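Local coordinates for dihydrodipicolinate synthase (Aquifex aeolicus, PDB 2EHH), which probably catalyses the condensation of pyruvate with aspartate beta-semialdehyde to 4-hydroxy-tetrahydrodipicolinate, a step of lysine biosynthesis, at residues G4-L9 and T35-V40; L39-T44 and K57-A62; I142-M147 and K175-S180. All coordinates share one frame; numbering follows the deposited sequence.

In the fold
The three contacts lie in one parallel eight-stranded barrel wrapped by helices. Contact 1 joins strand 4-8 to strand 37-40, the first two staves. Contact 2 begins on the segment where contact 1 ends and packs the end of strand 37-40 and the following turn against helix 52-66. The two share Leu-39 and Val-40, their centres are 11 Å apart, and they touch where Ala-8 meets Thr-44. Contact 3, later in the chain, joins helix 144-153 to helix 167-177 in the outer layer, at the surface. Its centre is about 23 Å from that of contact 1 and 27 Å from that of contact 2. Contacts 1 and 2 lie by the predicted pyruvate-binding residues.

Contact 1: residues G4-L9 and T35-V40; sequences GSIVAL and TDAILV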
loop_
_atom_site.group_PDB
_atom_site.type_symbol
_atom_site.label_atom_id
_atom_site.label_comp_id
_atom_site.label_asym_id
_atom_site.label_seq_id
_atom_site.Cartn_x
_atom_site.Cartn_y
_atom_site.Cartn_z
ATOM N N GLY A 4 -6.264 30.836 -5.752
ATOM C CA GLY A 4 -6.638 31.332 -4.441
ATOM C C GLY A 4 -7.291 30.371 -3.471
ATOM O O GLY A 4 -7.005 29.173 -3.455
ATOM N N SER A 5 -8.180 30.927 -2.652
ATOM C CA SER A 5 -8.900 30.171 -1.640
ATOM C C SER A 5 -10.287 29.780 -2.142
ATOM O O SER A 5 -11.172 30.629 -2.273
ATOM C CB SER A 5 -9.014 31.014 -0.368
ATOM O OG SER A 5 -9.676 30.303 0.660
ATOM N N ILE A 6 -10.459 28.491 -2.424
ATOM C CA ILE A 6 -11.718 27.938 -2.917
ATOM C C ILE A 6 -12.276 26.987 -1.860
ATOM O O ILE A 6 -11.566 26.113 -1.366
ATOM C CB ILE A 6 -11.498 27.151 -4.229
ATOM C CG1 ILE A 6 -10.867 28.066 -5.277
ATOM C CG2 ILE A 6 -12.821 26.575 -4.736
ATOM C CD1 ILE A 6 -10.541 27.370 -6.589
ATOM N N VAL A 7 -13.545 27.152 -1.511
ATOM C CA VAL A 7 -14.138 26.292 -0.498
ATOM C C VAL A 7 -14.993 25.168 -1.082
ATOM O O VAL A 7 -15.839 25.401 -1.942
ATOM C CB VAL A 7 -15.008 27.117 0.492
ATOM C CG1 VAL A 7 -16.142 27.811 -0.257
ATOM C CG2 VAL A 7 -15.572 26.208 1.580
ATOM N N ALA A 8 -14.739 23.941 -0.632
ATOM C CA ALA A 8 -15.533 22.792 -1.059
ATOM C C ALA A 8 -16.696 22.901 -0.076
ATOM O O ALA A 8 -16.619 22.444 1.066
ATOM C CB ALA A 8 -14.751 21.488 -0.850
ATOM N N LEU A 9 -17.761 23.555 -0.516
ATOM C CA LEU A 9 -18.912 23.803 0.339
ATOM C C LEU A 9 -19.760 22.591 0.699
ATOM O O LEU A 9 -20.075 21.760 -0.151
ATOM C CB LEU A 9 -19.801 24.862 -0.315
ATOM C CG LEU A 9 -20.670 25.695 0.620
ATOM C CD1 LEU A 9 -19.784 26.634 1.420
ATOM C CD2 LEU A 9 -21.680 26.499 -0.194
ATOM N N THR A 35 -13.308 34.588 0.483
ATOM C CA THR A 35 -13.159 33.379 -0.322
ATOM C C THR A 35 -13.243 33.730 -1.812
ATOM O O THR A 35 -14.101 34.505 -2.231
ATOM C CB THR A 35 -14.231 32.338 0.054
ATOM O OG1 THR A 35 -14.177 32.103 1.467
ATOM C CG2 THR A 35 -13.981 31.019 -0.668
ATOM N N ASP A 36 -12.342 33.162 -2.609
ATOM C CA ASP A 36 -12.301 33.449 -4.038
ATOM C C ASP A 36 -13.360 32.723 -4.858
ATOM O O ASP A 36 -13.874 33.263 -5.841
ATOM C CB ASP A 36 -10.912 33.129 -4.589
ATOM C CG ASP A 36 -9.833 33.990 -3.969
ATOM O OD1 ASP A 36 -9.888 35.226 -4.146
ATOM O OD2 ASP A 36 -8.933 33.439 -3.299
ATOM N N ALA A 37 -13.694 31.501 -4.458
ATOM C CA ALA A 37 -14.689 30.739 -5.191
ATOM C C ALA A 37 -15.326 29.664 -4.333
ATOM O O ALA A 37 -14.753 29.221 -3.338
ATOM C CB ALA A 37 -14.049 30.106 -6.420
ATOM N N ILE A 38 -16.516 29.245 -4.735
ATOM C CA ILE A 38 -17.230 28.210 -4.015
ATOM C C ILE A 38 -17.464 27.031 -4.939
ATOM O O ILE A 38 -17.880 27.196 -6.087
ATOM C CB ILE A 38 -18.600 28.707 -3.499
ATOM C CG1 ILE A 38 -18.401 29.860 -2.515
ATOM C CG2 ILE A 38 -19.345 27.569 -2.812
ATOM C CD1 ILE A 38 -19.693 30.425 -1.975
ATOM N N LEU A 39 -17.156 25.842 -4.438
ATOM C CA LEU A 39 -17.372 24.611 -5.180
ATOM C C LEU A 39 -18.601 23.982 -4.552
ATOM O O LEU A 39 -18.590 23.648 -3.365
ATOM C CB LEU A 39 -16.185 23.656 -5.020
ATOM C CG LEU A 39 -16.475 22.183 -5.328
ATOM C CD1 LEU A 39 -16.798 22.015 -6.801
ATOM C CD2 LEU A 39 -15.276 21.327 -4.937
ATOM N N VAL A 40 -19.666 23.838 -5.332
ATOM C CA VAL A 40 -20.884 23.228 -4.816
ATOM C C VAL A 40 -21.079 21.840 -5.420
ATOM O O VAL A 40 -20.676 21.582 -6.552
ATOM C CB VAL A 40 -22.126 24.098 -5.122
ATOM C CG1 VAL A 40 -22.025 25.417 -4.378
ATOM C CG2 VAL A 40 -22.237 24.346 -6.619
HETATM O O HOH W 1 -11.375 31.659 2.179
HETATM O O HOH W 2 -18.994 20.889 -2.508
#
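Ile-6, Val-7 and Ala-8 pair with Ala-37, Ile-38 and Leu-39 in a parallel beta contact between the first and second strands of the closed barrel. The strand axes come within 4.7 Å of each other, with 26° between their directions. Val-7 bonds through both its backbone polar atoms. Its N donates to Ala-37 O at 3.0 Å. Its O accepts from Leu-39 N at 2.9 Å. Leu-9 N then donates to Leu-39 O, and a water bridges the carbonyls of Leu-9 and Leu-39.

At the other end Asp-36 holds Ser-5 twice. Ser-5 N meets the anti lone pair of Asp-36 OD2 at 2.7 Å, in a nearly straight bond of 163°. Asp-36 N returns a bond of 2.8 Å to Ser-5 O. That carbonyl also takes a weak bond from Ala-37 N. Asp-36 OD2 lies 3.3 Å from Gly-4 CA, and a CB on Gly-4 would clash with it. A salt bridge to Lys-215 gives this carboxylate a second partner. Ser-5 OG bonds Asn-207 ND2, and a water links it to Thr-35 OG1.

The apolar side chains divide between two faces. Val-7 and Ile-38 lie side by side, pointing the same way, and both touch His-30 of helix 20-31, with Val-7 CG1 3.8 Å from Ile-38 CG1. Val-7 CG1 stands between the backbone N and the carbonyl carbon (chi1 61°), which also sets it close to Ala-37 O. Leu-9 brings CD2 to 3.7 Å from Ile-38 CG2. Ile-6, Ala-37, Ala-8 and Leu-39 take the inner face, where Ala-8 lies near Thr-44 and Leu-39 near Ile-203, both predicted to bind pyruvate. Neighbouring parallel strands with a helix-covered outer face and a packed inner one are characteristic of the TIM barrel.

Contact 2: residues L39-T44 and K57-A62; sequences LVCGTT and KVIEFA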
loop_
_atom_site.group_PDB
_atom_site.type_symbol
_atom_site.label_atom_id
_atom_site.label_comp_id
_atom_site.label_asym_id
_atom_site.label_seq_id
_atom_site.Cartn_x
_atom_site.Cartn_y
_atom_site.Cartn_z
ATOM N N LEU A 39 -17.156 25.842 -4.438
ATOM C CA LEU A 39 -17.372 24.611 -5.180
ATOM C C LEU A 39 -18.601 23.982 -4.552
ATOM O O LEU A 39 -18.590 23.648 -3.365
ATOM C CB LEU A 39 -16.185 23.656 -5.020
ATOM C CG LEU A 39 -16.475 22.183 -5.328
ATOM C CD1 LEU A 39 -16.798 22.015 -6.801
ATOM C CD2 LEU A 39 -15.276 21.327 -4.937
ATOM N N VAL A 40 -19.666 23.838 -5.332
ATOM C CA VAL A 40 -20.884 23.228 -4.816
ATOM C C VAL A 40 -21.079 21.840 -5.420
ATOM O O VAL A 40 -20.676 21.582 -6.552
ATOM C CB VAL A 40 -22.126 24.098 -5.122
ATOM C CG1 VAL A 40 -22.025 25.417 -4.378
ATOM C CG2 VAL A 40 -22.237 24.346 -6.619
ATOM N N CYS A 41 -21.681 20.947 -4.644
ATOM C CA CYS A 41 -21.940 19.585 -5.090
ATOM C C CYS A 41 -20.686 18.756 -5.287
ATOM O O CYS A 41 -20.622 17.926 -6.191
ATOM C CB CYS A 41 -22.753 19.600 -6.380
ATOM S SG CYS A 41 -24.341 20.373 -6.146
ATOM N N GLY A 42 -19.690 18.992 -4.441
ATOM C CA GLY A 42 -18.468 18.217 -4.512
ATOM C C GLY A 42 -18.579 17.109 -3.478
ATOM O O GLY A 42 -19.650 16.898 -2.899
ATOM N N THR A 43 -17.481 16.404 -3.232
ATOM C CA THR A 43 -17.480 15.324 -2.249
ATOM C C THR A 43 -17.877 15.865 -0.881
ATOM O O THR A 43 -18.655 15.246 -0.149
ATOM C CB THR A 43 -16.083 14.692 -2.129
ATOM O OG1 THR A 43 -15.622 14.317 -3.430
ATOM C CG2 THR A 43 -16.128 13.462 -1.235
ATOM N N THR A 44 -17.331 17.024 -0.538
ATOM C CA THR A 44 -17.623 17.652 0.738
ATOM C C THR A 44 -19.081 18.091 0.785
ATOM O O THR A 44 -19.668 18.207 1.858
ATOM C CB THR A 44 -16.688 18.855 0.965
ATOM O OG1 THR A 44 -15.330 18.405 0.867
ATOM C CG2 THR A 44 -16.914 19.474 2.348
ATOM N N LYS A 57 -30.363 21.848 -9.149
ATOM C CA LYS A 57 -31.036 22.909 -8.401
ATOM C C LYS A 57 -30.037 23.683 -7.531
ATOM O O LYS A 57 -30.100 24.912 -7.434
ATOM C CB LYS A 57 -32.136 22.315 -7.521
ATOM C CG LYS A 57 -33.032 23.341 -6.833
ATOM C CD LYS A 57 -33.864 24.140 -7.835
ATOM C CE LYS A 57 -34.916 24.997 -7.135
ATOM N NZ LYS A 57 -34.342 25.875 -6.070
ATOM N N VAL A 58 -29.118 22.964 -6.895
ATOM C CA VAL A 58 -28.119 23.605 -6.047
ATOM C C VAL A 58 -27.169 24.463 -6.875
ATOM O O VAL A 58 -26.824 25.577 -6.479
ATOM C CB VAL A 58 -27.308 22.557 -5.248
ATOM C CG1 VAL A 58 -26.048 23.189 -4.666
ATOM C CG2 VAL A 58 -28.171 21.998 -4.124
ATOM N N ILE A 59 -26.746 23.944 -8.023
ATOM C CA ILE A 59 -25.844 24.682 -8.892
ATOM C C ILE A 59 -26.539 25.955 -9.380
ATOM O O ILE A 59 -26.001 27.057 -9.276
ATOM C CB ILE A 59 -25.420 23.828 -10.105
ATOM C CG1 ILE A 59 -24.606 22.618 -9.627
ATOM C CG2 ILE A 59 -24.590 24.665 -11.077
ATOM C CD1 ILE A 59 -24.341 21.579 -10.716
ATOM N N GLU A 60 -27.748 25.795 -9.902
ATOM C CA GLU A 60 -28.516 26.926 -10.402
ATOM C C GLU A 60 -28.731 27.957 -9.291
ATOM O O GLU A 60 -28.603 29.165 -9.510
ATOM C CB GLU A 60 -29.849 26.420 -10.950
ATOM C CG GLU A 60 -30.765 27.488 -11.491
ATOM C CD GLU A 60 -31.959 26.895 -12.212
ATOM O OE1 GLU A 60 -32.630 26.017 -11.626
ATOM O OE2 GLU A 60 -32.224 27.309 -13.360
ATOM N N PHE A 61 -29.037 27.472 -8.092
ATOM C CA PHE A 61 -29.260 28.338 -6.935
ATOM C C PHE A 61 -27.997 29.105 -6.529
ATOM O O PHE A 61 -28.044 30.305 -6.255
ATOM C CB PHE A 61 -29.735 27.501 -5.743
ATOM C CG PHE A 61 -29.896 28.287 -4.473
ATOM C CD1 PHE A 61 -31.027 29.067 -4.260
ATOM C CD2 PHE A 61 -28.910 28.261 -3.493
ATOM C CE1 PHE A 61 -31.173 29.808 -3.088
ATOM C CE2 PHE A 61 -29.047 28.999 -2.319
ATOM C CZ PHE A 61 -30.180 29.773 -2.116
ATOM N N ALA A 62 -26.869 28.402 -6.476
ATOM C CA ALA A 62 -25.606 29.021 -6.088
ATOM C C ALA A 62 -25.206 30.122 -7.062
ATOM O O ALA A 62 -24.749 31.184 -6.648
ATOM C CB ALA A 62 -24.502 27.967 -6.011
#
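Ala-62 N donates to Val-58 O at 2.8 Å, one helical turn back, and both residues turn their side chains to Val-40. No hydrogen bond crosses between the segments, and the contact is apolar and buried. It belongs to a beta-alpha-beta unit of the TIM barrel: strand 37-40, helix 52-66, strand 71-75. The helix covers the outer side of the strand it follows. Cys-41 SG meets two of its side chains. Val-58 CG1 is the nearer, 3.6 Å from the sulfur, with Val-58 CB behind it at 3.8 Å. Ile-59 CG1 touches the same SG at 4.2 Å.

Val-40 and Cys-41 are consecutive, yet both direct their CB toward the helix. The alternation of a strand is broken because Cys-41 has left-handed helical backbone angles (phi 67°, psi 35°). The chain turns at this residue and leaves the barrel wall. Val-40 spreads its branches over the helix. Its CB rests against Val-58 CG1 at 4.1 Å, and its CG2 reaches Ile-59 CG1 at 4.2 Å. With chi1 at 165°, Val-58 CG1 is anti to the backbone N, on the side where Val-40 CB and Cys-41 SG lie.

Helix 20-31 covers the flank, with Leu-23 on Val-58 and Ile-27 on Ala-62. Beyond Cys-41 the chain runs on to Thr-43, a predicted member of the catalytic proton relay, and Thr-44, predicted to bind pyruvate. Thr-43 OG1 makes a weak hydrogen bond with Tyr-106 OH of a neighbouring subunit, and Thr-44 OG1 is bonded to Asn-248 OD1. The contact lies at the strand end from which this predicted active-site turn departs. On the helix side Ala-62 CB sits 3.9 Å from Val-40 CG1.

Contact 3: residues I142-M147 and K175-S180; sequences ISVDTM and KRLGES
Asp-145 and Arg-176 approach each other obliquely, with the carboxylate and guanidinium planes 79° apart. They join helix 144-153 to the end of helix 167-177, two helices of the outer layer of the TIM barrel, with strand 157-162 between them in the chain. Both terminal nitrogens of Arg-176 grip a single oxygen, end-on. NH2 reaches Asp-145 OD1 at 2.7 Å, nearly in line with its C-O bond. NH1 reaches the same OD1 at 2.9 Å, on its anti side and 24° out of the carboxylate plane. The two donors come from opposite faces of that plane. Asp-145 OD1 itself lies close to the guanidinium plane, at its edge, while the carboxylate as a whole stands steeply to it.

The CB of Asp-145 points away from the partner helix, but the end of its side chain comes back to it. Arg-176 bends at chi3 (62°), which turns NE out of line with the straight run before it. Val-144 lies against this arginine, with CG1 3.9 Å from CD and 3.7 Å from NH2. An alanine at Arg-176 would probably leave Asp-145 OD1 without this pair of donors and strip Val-144 CG1 of its cover from CD and NH2.

Leu-177 carries the more buried half. Its two methyls divide between two residues: CD1 meets Val-144 CG1 at 4.2 Å, and CD2 faces Met-147 CB. Met-147 continues inward onto Ser-160 and Glu-162 of strand 157-162, the strand that holds Lys-161, the predicted Schiff-base lysine. Gly-178 is the first residue to leave helical angles, with positive phi. At the start of the other helix Ser-143 is the N-cap, its OG accepting from Thr-146 N at 3.0 Å.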
loop_
_atom_site.group_PDB
_atom_site.type_symbol
_atom_site.label_atom_id
_atom_site.label_comp_id
_atom_site.label_asym_id
_atom_site.label_seq_id
_atom_site.Cartn_x
_atom_site.Cartn_y
_atom_site.Cartn_z
ATOM N N ILE A 142 -5.428 9.219 -12.573
ATOM C CA ILE A 142 -5.212 9.665 -13.938
ATOM C C ILE A 142 -3.724 10.014 -14.027
ATOM O O ILE A 142 -3.221 10.837 -13.261
ATOM C CB ILE A 142 -6.100 10.886 -14.262
ATOM C CG1 ILE A 142 -5.957 11.258 -15.740
ATOM C CG2 ILE A 142 -5.759 12.046 -13.340
ATOM C CD1 ILE A 142 -7.015 12.258 -16.225
ATOM N N SER A 143 -3.016 9.361 -14.942
ATOM C CA SER A 143 -1.578 9.587 -15.091
ATOM C C SER A 143 -1.271 10.977 -15.626
ATOM O O SER A 143 -2.122 11.625 -16.238
ATOM C CB SER A 143 -0.971 8.558 -16.040
ATOM O OG SER A 143 -1.298 8.879 -17.381
ATOM N N VAL A 144 -0.048 11.434 -15.402
ATOM C CA VAL A 144 0.340 12.745 -15.895
ATOM C C VAL A 144 0.353 12.695 -17.426
ATOM O O VAL A 144 0.028 13.681 -18.091
ATOM C CB VAL A 144 1.721 13.159 -15.338
ATOM C CG1 VAL A 144 2.115 14.532 -15.876
ATOM C CG2 VAL A 144 1.659 13.198 -13.805
ATOM N N ASP A 145 0.716 11.542 -17.985
ATOM C CA ASP A 145 0.715 11.380 -19.440
ATOM C C ASP A 145 -0.686 11.694 -19.965
ATOM O O ASP A 145 -0.848 12.445 -20.921
ATOM C CB ASP A 145 1.069 9.941 -19.842
ATOM C CG ASP A 145 2.565 9.671 -19.839
ATOM O OD1 ASP A 145 3.353 10.625 -19.695
ATOM O OD2 ASP A 145 2.953 8.492 -19.997
ATOM N N THR A 146 -1.700 11.112 -19.330
ATOM C CA THR A 146 -3.081 11.324 -19.747
ATOM C C THR A 146 -3.482 12.787 -19.563
ATOM O O THR A 146 -4.101 13.377 -20.447
ATOM C CB THR A 146 -4.047 10.416 -18.954
ATOM O OG1 THR A 146 -3.720 9.048 -19.210
ATOM C CG2 THR A 146 -5.498 10.668 -19.366
ATOM N N MET A 147 -3.122 13.369 -18.422
ATOM C CA MET A 147 -3.441 14.767 -18.156
ATOM C C MET A 147 -2.797 15.655 -19.213
ATOM O O MET A 147 -3.408 16.600 -19.701
ATOM C CB MET A 147 -2.935 15.183 -16.775
ATOM C CG MET A 147 -3.639 14.489 -15.617
ATOM S SD MET A 147 -2.920 14.915 -14.023
ATOM C CE MET A 147 -3.479 16.597 -13.844
ATOM N N LYS A 175 5.772 20.852 -14.127
ATOM C CA LYS A 175 6.824 20.844 -15.135
ATOM C C LYS A 175 6.345 20.486 -16.537
ATOM O O LYS A 175 6.679 21.167 -17.503
ATOM C CB LYS A 175 7.941 19.880 -14.720
ATOM C CG LYS A 175 9.092 19.802 -15.719
ATOM C CD LYS A 175 10.187 18.869 -15.234
ATOM C CE LYS A 175 11.319 18.776 -16.245
ATOM N NZ LYS A 175 11.935 20.102 -16.509
ATOM N N ARG A 176 5.557 19.425 -16.650
ATOM C CA ARG A 176 5.081 18.985 -17.956
ATOM C C ARG A 176 3.910 19.742 -18.579
ATOM O O ARG A 176 3.938 20.017 -19.777
ATOM C CB ARG A 176 4.743 17.492 -17.911
ATOM C CG ARG A 176 5.934 16.599 -17.620
ATOM C CD ARG A 176 5.521 15.146 -17.657
ATOM N NE ARG A 176 5.022 14.778 -18.977
ATOM C CZ ARG A 176 4.447 13.615 -19.259
ATOM N NH1 ARG A 176 4.024 13.370 -20.492
ATOM N NH2 ARG A 176 4.295 12.701 -18.304
ATOM N N LEU A 177 2.886 20.078 -17.797
ATOM C CA LEU A 177 1.725 20.772 -18.368
ATOM C C LEU A 177 1.932 22.258 -18.603
ATOM O O LEU A 177 1.176 22.891 -19.337
ATOM C CB LEU A 177 0.469 20.546 -17.517
ATOM C CG LEU A 177 -0.266 19.243 -17.864
ATOM C CD1 LEU A 177 0.650 18.051 -17.585
ATOM C CD2 LEU A 177 -1.561 19.133 -17.065
ATOM N N GLY A 178 2.952 22.824 -17.982
ATOM C CA GLY A 178 3.214 24.228 -18.206
ATOM C C GLY A 178 2.321 25.253 -17.538
ATOM O O GLY A 178 1.275 24.944 -16.971
ATOM N N GLU A 179 2.754 26.503 -17.661
ATOM C CA GLU A 179 2.110 27.674 -17.062
ATOM C C GLU A 179 0.637 27.978 -17.318
ATOM O O GLU A 179 0.006 28.623 -16.481
ATOM C CB GLU A 179 2.941 28.910 -17.408
ATOM C CG GLU A 179 4.413 28.709 -17.027
ATOM C CD GLU A 179 5.330 29.848 -17.454
ATOM O OE1 GLU A 179 4.932 30.657 -18.321
ATOM O OE2 GLU A 179 6.466 29.926 -16.934
ATOM N N SER A 180 0.073 27.540 -18.439
ATOM C CA SER A 180 -1.335 27.837 -18.690
ATOM C C SER A 180 -2.237 26.909 -17.879
ATOM O O SER A 180 -3.446 27.123 -17.802
ATOM C CB SER A 180 -1.652 27.707 -20.181
ATOM O OG SER A 180 -1.420 26.390 -20.655
#